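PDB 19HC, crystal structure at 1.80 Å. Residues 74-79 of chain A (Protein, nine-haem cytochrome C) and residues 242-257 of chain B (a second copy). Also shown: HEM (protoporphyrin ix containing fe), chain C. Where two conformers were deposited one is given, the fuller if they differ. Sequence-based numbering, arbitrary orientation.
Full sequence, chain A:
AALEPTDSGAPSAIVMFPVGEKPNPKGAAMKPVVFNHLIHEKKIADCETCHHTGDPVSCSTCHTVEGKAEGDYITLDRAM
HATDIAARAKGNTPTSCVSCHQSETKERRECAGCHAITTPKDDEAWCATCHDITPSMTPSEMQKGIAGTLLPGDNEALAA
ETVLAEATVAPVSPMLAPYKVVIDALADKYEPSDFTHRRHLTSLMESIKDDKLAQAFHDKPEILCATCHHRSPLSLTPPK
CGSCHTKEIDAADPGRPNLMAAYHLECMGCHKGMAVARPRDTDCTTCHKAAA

Chain A, residues 74-79: ITLDRA
Chain B 242-257: GSCHTKEIDAADPGRP

A small, largely polar contact, burying 297 Å² in total, sets the first turn of a chain A helix against a haem-binding loop of chain B and is held by one short salt bridge, one long one and bridging waters. In chain A, A:Ile74 and A:Thr75 are extended (phi/psi -72/123 and -80/168), and the helix runs from A:Leu76 onward. A:Thr75 (chi1 p) caps it: OG1 accepts from A:Arg78 N at 3.2 Å, while A:Ala79 N donates to A:Thr75 O at 2.8 Å. Chain B leaves a weakly bonded helical segment near B:Cys244, runs extended through B:His245 and B:Thr246, then folds back through two successive type I turns, B:Asp250 to B:Asp253 and B:Asp253 to B:Arg256, closed by B:Asp253 N to B:Asp250 O and B:Arg256 N to B:Asp253 O, each 2.9 Å. In the first turn B:Ala252 N also donates to B:Asp250 OD1 at 2.5 Å.

The closest CA pair across the stretches is A:Asp77 and B:Cys244, 6.3 Å apart. The CA-to-CB bond of A:Asp77 (chi1 t, chi2 43°) points toward the chain B stretch, and its OD2 accepts from B:Arg256 NH1 at 3.0 Å, near the guanidinium plane, so charge attraction and a hydrogen bond coincide. B:Arg256 (t, t, m, chi4 -166°) is steadied because the same NH1 donates to B:Cys244 O at 2.8 Å; HEM CMD lies over one face of its guanidinium. A:Asp77 CB also packs 3.3 Å from B:Ser243 O.

The CA-to-CB bond of A:Arg78 (t, p, t, chi4 162°) points sideways to the chain B stretch, but the end of the side chain comes nearer. B:Ala252 CB covers one guanidinium face, 3.5 Å from A:Arg78 CZ, a methyl group against a flat cation. A:Arg78 NH1 and B:Asp253 OD2 (B:Asp253 chi1 m) form a long salt bridge at 4.0 Å, bridged by water 3, which donates to B:Asp253 OD2 (3.1 Å) and accepts from A:Arg78 NH1 (3.2 Å). Water 2 likewise accepts from A:Asp77 N (3.0 Å), a free amide of the first helical turn, and donates to B:Ser243 O (2.9 Å). Water 1 joins A:Thr75 OG1 (2.7 Å) to B:Ser243 O (3.2 Å). A:Thr75 CG2 and B:Thr246 CG2 add a methyl-methyl contact at 4.1 Å.

The haem anchors the chain B loop: B:Cys244 SG (chi1 m) is bonded to HEM CAC at 1.8 Å, and B:His245 NE2 (chi1 m, chi2 -79°) ligates HEM FE at 2.0 Å while its ND1 donates to B:Pro257 O at 2.9 Å.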

ATOM      1  N   ILE A  74      22.494  -5.315  16.786  1.00 19.13           N
ATOM      2  CA  ILE A  74      21.771  -5.146  15.521  0.53 18.64           C
ATOM      3  C   ILE A  74      20.637  -6.159  15.538  1.00 14.59           C
ATOM      4  O   ILE A  74      20.942  -7.357  15.677  1.00 15.40           O
ATOM      5  CB  ILE A  74      22.726  -5.512  14.360  0.53 18.77           C
ATOM      6  CG1 ILE A  74      23.892  -4.525  14.228  0.53 19.35           C
ATOM      7  CG2 ILE A  74      21.963  -5.606  13.052  0.53 19.30           C
ATOM      8  CD1 ILE A  74      23.433  -3.139  13.807  0.53 15.74           C
ATOM      9  N   THR A  75      19.387  -5.783  15.408  1.00 14.31           N
ATOM     10  CA  THR A  75      18.313  -6.771  15.551  1.00 20.88           C
ATOM     11  C   THR A  75      18.070  -7.622  14.306  1.00 16.95           C
ATOM     12  O   THR A  75      18.513  -7.332  13.198  1.00 13.18           O
ATOM     13  CB  THR A  75      16.997  -6.051  15.920  1.00 20.05           C
ATOM     14  OG1 THR A  75      16.688  -5.151  14.830  1.00 20.26           O
ATOM     15  CG2 THR A  75      17.207  -5.177  17.147  1.00 18.51           C
ATOM     16  N   LEU A  76      17.284  -8.667  14.503  1.00 13.76           N
ATOM     17  CA  LEU A  76      16.820  -9.495  13.393  1.00 13.24           C
ATOM     18  C   LEU A  76      16.140  -8.632  12.331  1.00 14.13           C
ATOM     19  O   LEU A  76      16.440  -8.773  11.134  1.00 13.90           O
ATOM     20  CB  LEU A  76      15.826 -10.527  13.929  1.00 12.47           C
ATOM     21  CG  LEU A  76      15.344 -11.561  12.890  1.00 10.71           C
ATOM     22  CD1 LEU A  76      16.530 -12.342  12.332  1.00 16.45           C
ATOM     23  CD2 LEU A  76      14.327 -12.473  13.562  1.00 18.52           C
ATOM     24  N   ASP A  77      15.244  -7.741  12.758  1.00 15.64           N
ATOM     25  CA  ASP A  77      14.577  -6.814  11.821  1.00 17.93           C
ATOM     26  C   ASP A  77      15.585  -6.073  10.966  1.00 17.04           C
ATOM     27  O   ASP A  77      15.551  -6.056   9.732  1.00 15.74           O
ATOM     28  CB  ASP A  77      13.668  -5.849  12.591  1.00 18.60           C
ATOM     29  CG  ASP A  77      13.154  -4.687  11.783  1.00 22.86           C
ATOM     30  OD1 ASP A  77      12.751  -4.920  10.630  1.00 21.66           O
ATOM     31  OD2 ASP A  77      13.167  -3.538  12.285  1.00 25.32           O
ATOM     32  N   ARG A  78      16.592  -5.479  11.624  1.00 12.55           N
ATOM     33  CA  ARG A  78      17.570  -4.705  10.872  1.00 13.02           C
ATOM     34  C   ARG A  78      18.401  -5.586   9.940  1.00 13.28           C
ATOM     35  O   ARG A  78      18.659  -5.248   8.789  1.00 13.52           O
ATOM     36  CB  ARG A  78      18.511  -4.015  11.879  1.00 14.01           C
ATOM     37  CG  ARG A  78      19.609  -3.181  11.252  1.00 14.57           C
ATOM     38  CD  ARG A  78      19.081  -1.911  10.598  1.00 16.99           C
ATOM     39  NE  ARG A  78      20.156  -1.242   9.871  1.00 15.61           N
ATOM     40  CZ  ARG A  78      19.969  -0.331   8.929  1.00 13.81           C
ATOM     41  NH1 ARG A  78      18.769   0.036   8.520  1.00 18.02           N
ATOM     42  NH2 ARG A  78      21.080   0.161   8.386  1.00 14.78           N
ATOM     43  N   ALA A  79      18.827  -6.734  10.452  1.00 13.71           N
ATOM     44  CA  ALA A  79      19.739  -7.565   9.656  1.00 14.33           C
ATOM     45  C   ALA A  79      19.041  -8.082   8.404  1.00 15.69           C
ATOM     46  O   ALA A  79      19.732  -8.309   7.402  1.00 11.71           O
ATOM     47  CB  ALA A  79      20.180  -8.741  10.509  1.00 11.89           C
TER
ATOM     48  N   GLY B 242       8.166  -4.226  19.797  1.00 16.89           N
ATOM     49  CA  GLY B 242       9.609  -4.236  19.993  1.00 21.93           C
ATOM     50  C   GLY B 242      10.375  -5.030  18.949  1.00 16.40           C
ATOM     51  O   GLY B 242      11.594  -5.120  18.935  1.00 13.03           O
ATOM     52  N   SER B 243       9.645  -5.690  18.051  1.00 17.38           N
ATOM     53  CA  SER B 243      10.337  -6.344  16.945  1.00 14.05           C
ATOM     54  C   SER B 243      10.810  -5.291  15.952  1.00 18.90           C
ATOM     55  O   SER B 243      11.839  -5.462  15.288  1.00 20.09           O
ATOM     56  CB  SER B 243       9.368  -7.321  16.271  1.00 17.15           C
ATOM     57  OG  SER B 243      10.126  -8.372  15.707  1.00 27.66           O
ATOM     58  N   CYS B 244      10.117  -4.146  15.905  1.00 14.95           N
ATOM     59  CA  CYS B 244      10.567  -3.081  15.008  1.00 12.15           C
ATOM     60  C   CYS B 244      11.100  -1.879  15.771  1.00 16.63           C
ATOM     61  O   CYS B 244      11.796  -1.037  15.187  1.00 18.60           O
ATOM     62  CB  CYS B 244       9.407  -2.593  14.128  1.00 11.07           C
ATOM     63  SG  CYS B 244       8.790  -3.921  13.077  1.00 15.74           S
ATOM     64  N   HIS B 245      10.649  -1.737  17.007  1.00 14.39           N
ATOM     65  CA  HIS B 245      10.987  -0.484  17.718  1.00 14.38           C
ATOM     66  C   HIS B 245      12.079  -0.801  18.715  1.00 14.78           C
ATOM     67  O   HIS B 245      11.896  -1.683  19.560  1.00 19.04           O
ATOM     68  CB  HIS B 245       9.718   0.092  18.351  1.00 11.98           C
ATOM     69  CG  HIS B 245       8.823   0.757  17.357  1.00 14.69           C
ATOM     70  ND1 HIS B 245       9.018   2.014  16.844  1.00 16.51           N
ATOM     71  CD2 HIS B 245       7.673   0.298  16.780  1.00 12.79           C
ATOM     72  CE1 HIS B 245       8.059   2.333  16.003  1.00 14.87           C
ATOM     73  NE2 HIS B 245       7.226   1.303  15.956  1.00 13.66           N
ATOM     74  N   THR B 246      13.292  -0.274  18.525  1.00 13.76           N
ATOM     75  CA  THR B 246      14.376  -0.726  19.422  1.00 16.96           C
ATOM     76  C   THR B 246      14.329  -0.003  20.758  1.00 20.84           C
ATOM     77  O   THR B 246      13.701   1.039  20.886  1.00 16.72           O
ATOM     78  CB  THR B 246      15.740  -0.469  18.750  1.00 18.22           C
ATOM     79  OG1 THR B 246      15.826   0.886  18.323  1.00 19.86           O
ATOM     80  CG2 THR B 246      15.798  -1.306  17.471  1.00 28.20           C
ATOM     81  N   LYS B 247      15.004  -0.524  21.782  1.00 22.02           N
ATOM     82  CA  LYS B 247      14.928   0.087  23.096  1.00 25.89           C
ATOM     83  C   LYS B 247      15.532   1.488  23.127  1.00 22.85           C
ATOM     84  O   LYS B 247      15.002   2.397  23.774  1.00 24.48           O
ATOM     85  CB  LYS B 247      15.590  -0.787  24.159  1.00 31.83           C
ATOM     86  CG  LYS B 247      15.273  -0.288  25.568  1.00 38.62           C
ATOM     87  N   GLU B 248      16.645   1.623  22.421  1.00 22.06           N
ATOM     88  CA  GLU B 248      17.287   2.929  22.268  1.00 24.19           C
ATOM     89  C   GLU B 248      17.086   3.415  20.834  1.00 20.36           C
ATOM     90  O   GLU B 248      16.807   2.612  19.925  1.00 20.27           O
ATOM     91  CB  GLU B 248      18.774   2.751  22.573  1.00 30.47           C
ATOM     92  N   ILE B 249      17.167   4.719  20.638  1.00 19.87           N
ATOM     93  CA  ILE B 249      17.077   5.340  19.316  1.00 24.83           C
ATOM     94  C   ILE B 249      18.052   4.648  18.367  1.00 28.18           C
ATOM     95  O   ILE B 249      19.187   4.370  18.761  1.00 23.88           O
ATOM     96  CB  ILE B 249      17.481   6.830  19.378  1.00 28.56           C
ATOM     97  CG1 ILE B 249      16.396   7.748  19.935  1.00 34.28           C
ATOM     98  CG2 ILE B 249      17.894   7.327  17.994  1.00 32.74           C
ATOM     99  CD1 ILE B 249      16.734   9.226  19.793  1.00 34.35           C
ATOM    100  N   ASP B 250      17.620   4.282  17.170  1.00 28.48           N
ATOM    101  CA  ASP B 250      18.614   3.700  16.272  1.00 34.05           C
ATOM    102  C   ASP B 250      18.958   4.782  15.238  1.00 24.82           C
ATOM    103  O   ASP B 250      18.108   5.235  14.481  1.00 27.68           O
ATOM    104  CB  ASP B 250      18.222   2.417  15.568  1.00 40.37           C
ATOM    105  CG  ASP B 250      19.176   2.038  14.440  1.00 44.65           C
ATOM    106  OD1 ASP B 250      20.338   2.506  14.389  1.00 43.65           O
ATOM    107  OD2 ASP B 250      18.768   1.226  13.582  1.00 49.52           O
ATOM    108  N   ALA B 251      20.226   5.123  15.255  1.00 24.96           N
ATOM    109  CA  ALA B 251      20.743   6.092  14.297  1.00 28.80           C
ATOM    110  C   ALA B 251      20.514   5.618  12.863  1.00 26.58           C
ATOM    111  O   ALA B 251      20.412   6.479  11.979  1.00 27.81           O
ATOM    112  CB  ALA B 251      22.199   6.403  14.566  1.00 37.31           C
ATOM    113  N   ALA B 252      20.344   4.322  12.622  1.00 22.99           N
ATOM    114  CA  ALA B 252      20.064   3.853  11.259  1.00 26.74           C
ATOM    115  C   ALA B 252      18.657   4.185  10.802  1.00 28.09           C
ATOM    116  O   ALA B 252      18.340   4.280   9.612  1.00 23.83           O
ATOM    117  CB  ALA B 252      20.312   2.350  11.166  1.00 29.04           C
ATOM    118  N   ASP B 253      17.762   4.376  11.771  1.00 23.43           N
ATOM    119  CA  ASP B 253      16.378   4.744  11.524  1.00 26.20           C
ATOM    120  C   ASP B 253      15.986   5.875  12.484  1.00 30.77           C
ATOM    121  O   ASP B 253      15.152   5.634  13.359  1.00 27.42           O
ATOM    122  CB  ASP B 253      15.480   3.518  11.789  1.00 26.58           C
ATOM    123  CG  ASP B 253      15.612   2.471  10.693  1.00 31.08           C
ATOM    124  OD1 ASP B 253      15.405   2.880   9.525  1.00 26.96           O
ATOM    125  OD2 ASP B 253      15.904   1.284  10.980  1.00 25.41           O
ATOM    126  N   PRO B 254      16.608   7.040  12.384  1.00 37.79           N
ATOM    127  CA  PRO B 254      16.439   8.128  13.350  1.00 37.13           C
ATOM    128  C   PRO B 254      15.050   8.736  13.461  1.00 34.45           C
ATOM    129  O   PRO B 254      14.738   9.410  14.454  1.00 39.61           O
ATOM    130  CB  PRO B 254      17.447   9.198  12.913  1.00 39.73           C
ATOM    131  CG  PRO B 254      18.298   8.594  11.861  1.00 42.49           C
ATOM    132  CD  PRO B 254      17.563   7.398  11.320  1.00 41.98           C
ATOM    133  N   GLY B 255      14.137   8.500  12.533  1.00 26.86           N
ATOM    134  CA  GLY B 255      12.765   8.940  12.747  1.00 30.24           C
ATOM    135  C   GLY B 255      11.880   7.836  13.295  1.00 29.79           C
ATOM    136  O   GLY B 255      10.655   7.980  13.428  1.00 29.59           O
ATOM    137  N   ARG B 256      12.439   6.648  13.542  1.00 25.18           N
ATOM    138  CA  ARG B 256      11.562   5.604  14.099  1.00 22.83           C
ATOM    139  C   ARG B 256      11.608   5.713  15.616  1.00 17.93           C
ATOM    140  O   ARG B 256      12.714   5.735  16.181  1.00 17.81           O
ATOM    141  CB  ARG B 256      12.010   4.214  13.641  1.00 23.26           C
ATOM    142  CG  ARG B 256      10.974   3.132  13.882  1.00 21.40           C
ATOM    143  CD  ARG B 256      11.567   1.743  13.614  1.00 22.62           C
ATOM    144  NE  ARG B 256      11.777   1.564  12.168  1.00 20.30           N
ATOM    145  CZ  ARG B 256      12.028   0.366  11.640  1.00 22.82           C
ATOM    146  NH1 ARG B 256      12.120  -0.716  12.407  1.00 16.12           N
ATOM    147  NH2 ARG B 256      12.205   0.236  10.339  1.00 24.82           N
ATOM    148  N   PRO B 257      10.494   5.898  16.325  1.00 21.78           N
ATOM    149  CA  PRO B 257      10.636   6.072  17.779  1.00 19.40           C
ATOM    150  C   PRO B 257      11.265   4.850  18.424  1.00 19.95           C
ATOM    151  O   PRO B 257      11.081   3.725  17.955  1.00 20.10           O
ATOM    152  CB  PRO B 257       9.201   6.161  18.291  1.00 23.20           C
ATOM    153  CG  PRO B 257       8.306   5.995  17.125  1.00 26.06           C
ATOM    154  CD  PRO B 257       9.111   6.045  15.868  1.00 24.09           C
TER
HETATM  155  CHA HEM C 307       6.266   4.519  13.846  1.00 20.38           C
HETATM  156  CHB HEM C 307       4.053   2.744  17.774  1.00 16.54           C
HETATM  157  CHC HEM C 307       4.487  -1.740  16.002  1.00 13.72           C
HETATM  158  CHD HEM C 307       7.220   0.012  12.446  1.00 19.99           C
HETATM  159  C1A HEM C 307       5.407   4.388  14.933  1.00 17.77           C
HETATM  160  C2A HEM C 307       5.083   5.527  15.769  1.00 17.70           C
HETATM  161  C3A HEM C 307       4.407   5.039  16.816  1.00 14.83           C
HETATM  162  C4A HEM C 307       4.659   3.609  16.876  1.00 16.24           C
HETATM  163  CMA HEM C 307       3.612   5.826  17.873  1.00 19.09           C
HETATM  164  CAA HEM C 307       5.165   6.990  15.261  1.00 18.83           C
HETATM  165  CBA HEM C 307       3.888   7.531  14.595  1.00 22.60           C
HETATM  166  CGA HEM C 307       3.466   6.727  13.377  1.00 26.80           C
HETATM  167  O1A HEM C 307       4.083   6.972  12.304  1.00 25.79           O
HETATM  168  O2A HEM C 307       2.633   5.809  13.553  1.00 23.21           O
HETATM  169  C1B HEM C 307       4.045   1.369  17.679  1.00 16.32           C
HETATM  170  C2B HEM C 307       3.672   0.439  18.729  1.00 17.86           C
HETATM  171  C3B HEM C 307       3.592  -0.778  18.163  1.00 15.90           C
HETATM  172  C4B HEM C 307       4.298  -0.693  16.888  1.00 16.98           C
HETATM  173  CMB HEM C 307       3.047   0.921  20.072  1.00 12.40           C
HETATM  174  CAB HEM C 307       2.958  -2.057  18.735  1.00 19.30           C
HETATM  175  CBB HEM C 307       1.598  -2.106  18.852  1.00 15.30           C
HETATM  176  C1C HEM C 307       5.308  -1.658  14.888  1.00 12.53           C
HETATM  177  C2C HEM C 307       5.690  -2.781  14.050  1.00 15.35           C
HETATM  178  C3C HEM C 307       6.556  -2.320  13.129  1.00 14.34           C
HETATM  179  C4C HEM C 307       6.650  -0.879  13.321  1.00 13.85           C
HETATM  180  CMC HEM C 307       5.532  -4.248  14.539  1.00 12.46           C
HETATM  181  CAC HEM C 307       7.415  -3.154  12.147  1.00 16.50           C
HETATM  182  CBC HEM C 307       6.747  -4.086  11.400  1.00 14.69           C
HETATM  183  C1D HEM C 307       7.302   1.383  12.581  1.00 18.34           C
HETATM  184  C2D HEM C 307       7.798   2.277  11.544  1.00 18.83           C
HETATM  185  C3D HEM C 307       7.655   3.504  12.028  1.00 19.24           C
HETATM  186  C4D HEM C 307       6.677   3.433  13.106  1.00 19.33           C
HETATM  187  CMD HEM C 307       8.741   1.854  10.387  1.00 20.01           C
HETATM  188  CAD HEM C 307       8.322   4.822  11.578  1.00 20.80           C
HETATM  189  CBD HEM C 307       7.655   5.516  10.395  1.00 26.77           C
HETATM  190  CGD HEM C 307       8.396   6.778   9.959  1.00 34.48           C
HETATM  191  O1D HEM C 307       9.443   7.048  10.607  1.00 36.25           O
HETATM  192  O2D HEM C 307       7.868   7.423   9.020  1.00 44.40           O
HETATM  193  NA  HEM C 307       5.238   3.231  15.672  1.00 16.29           N
HETATM  194  NB  HEM C 307       4.522   0.638  16.582  1.00 14.88           N
HETATM  195  NC  HEM C 307       5.759  -0.485  14.321  1.00 10.64           N
HETATM  196  ND  HEM C 307       6.404   2.108  13.388  1.00 20.30           N
HETATM  197 FE   HEM C 307       5.483   1.364  14.999  1.00 15.96          FE
HETATM  198  O   HOH W   1      14.511  -3.709  15.341  1.00 21.54           O
HETATM  199  O   HOH W   2      13.869  -7.500  15.403  1.00 17.27           O
HETATM  200  O   HOH W   3      15.921  -1.199   9.171  1.00 28.55           O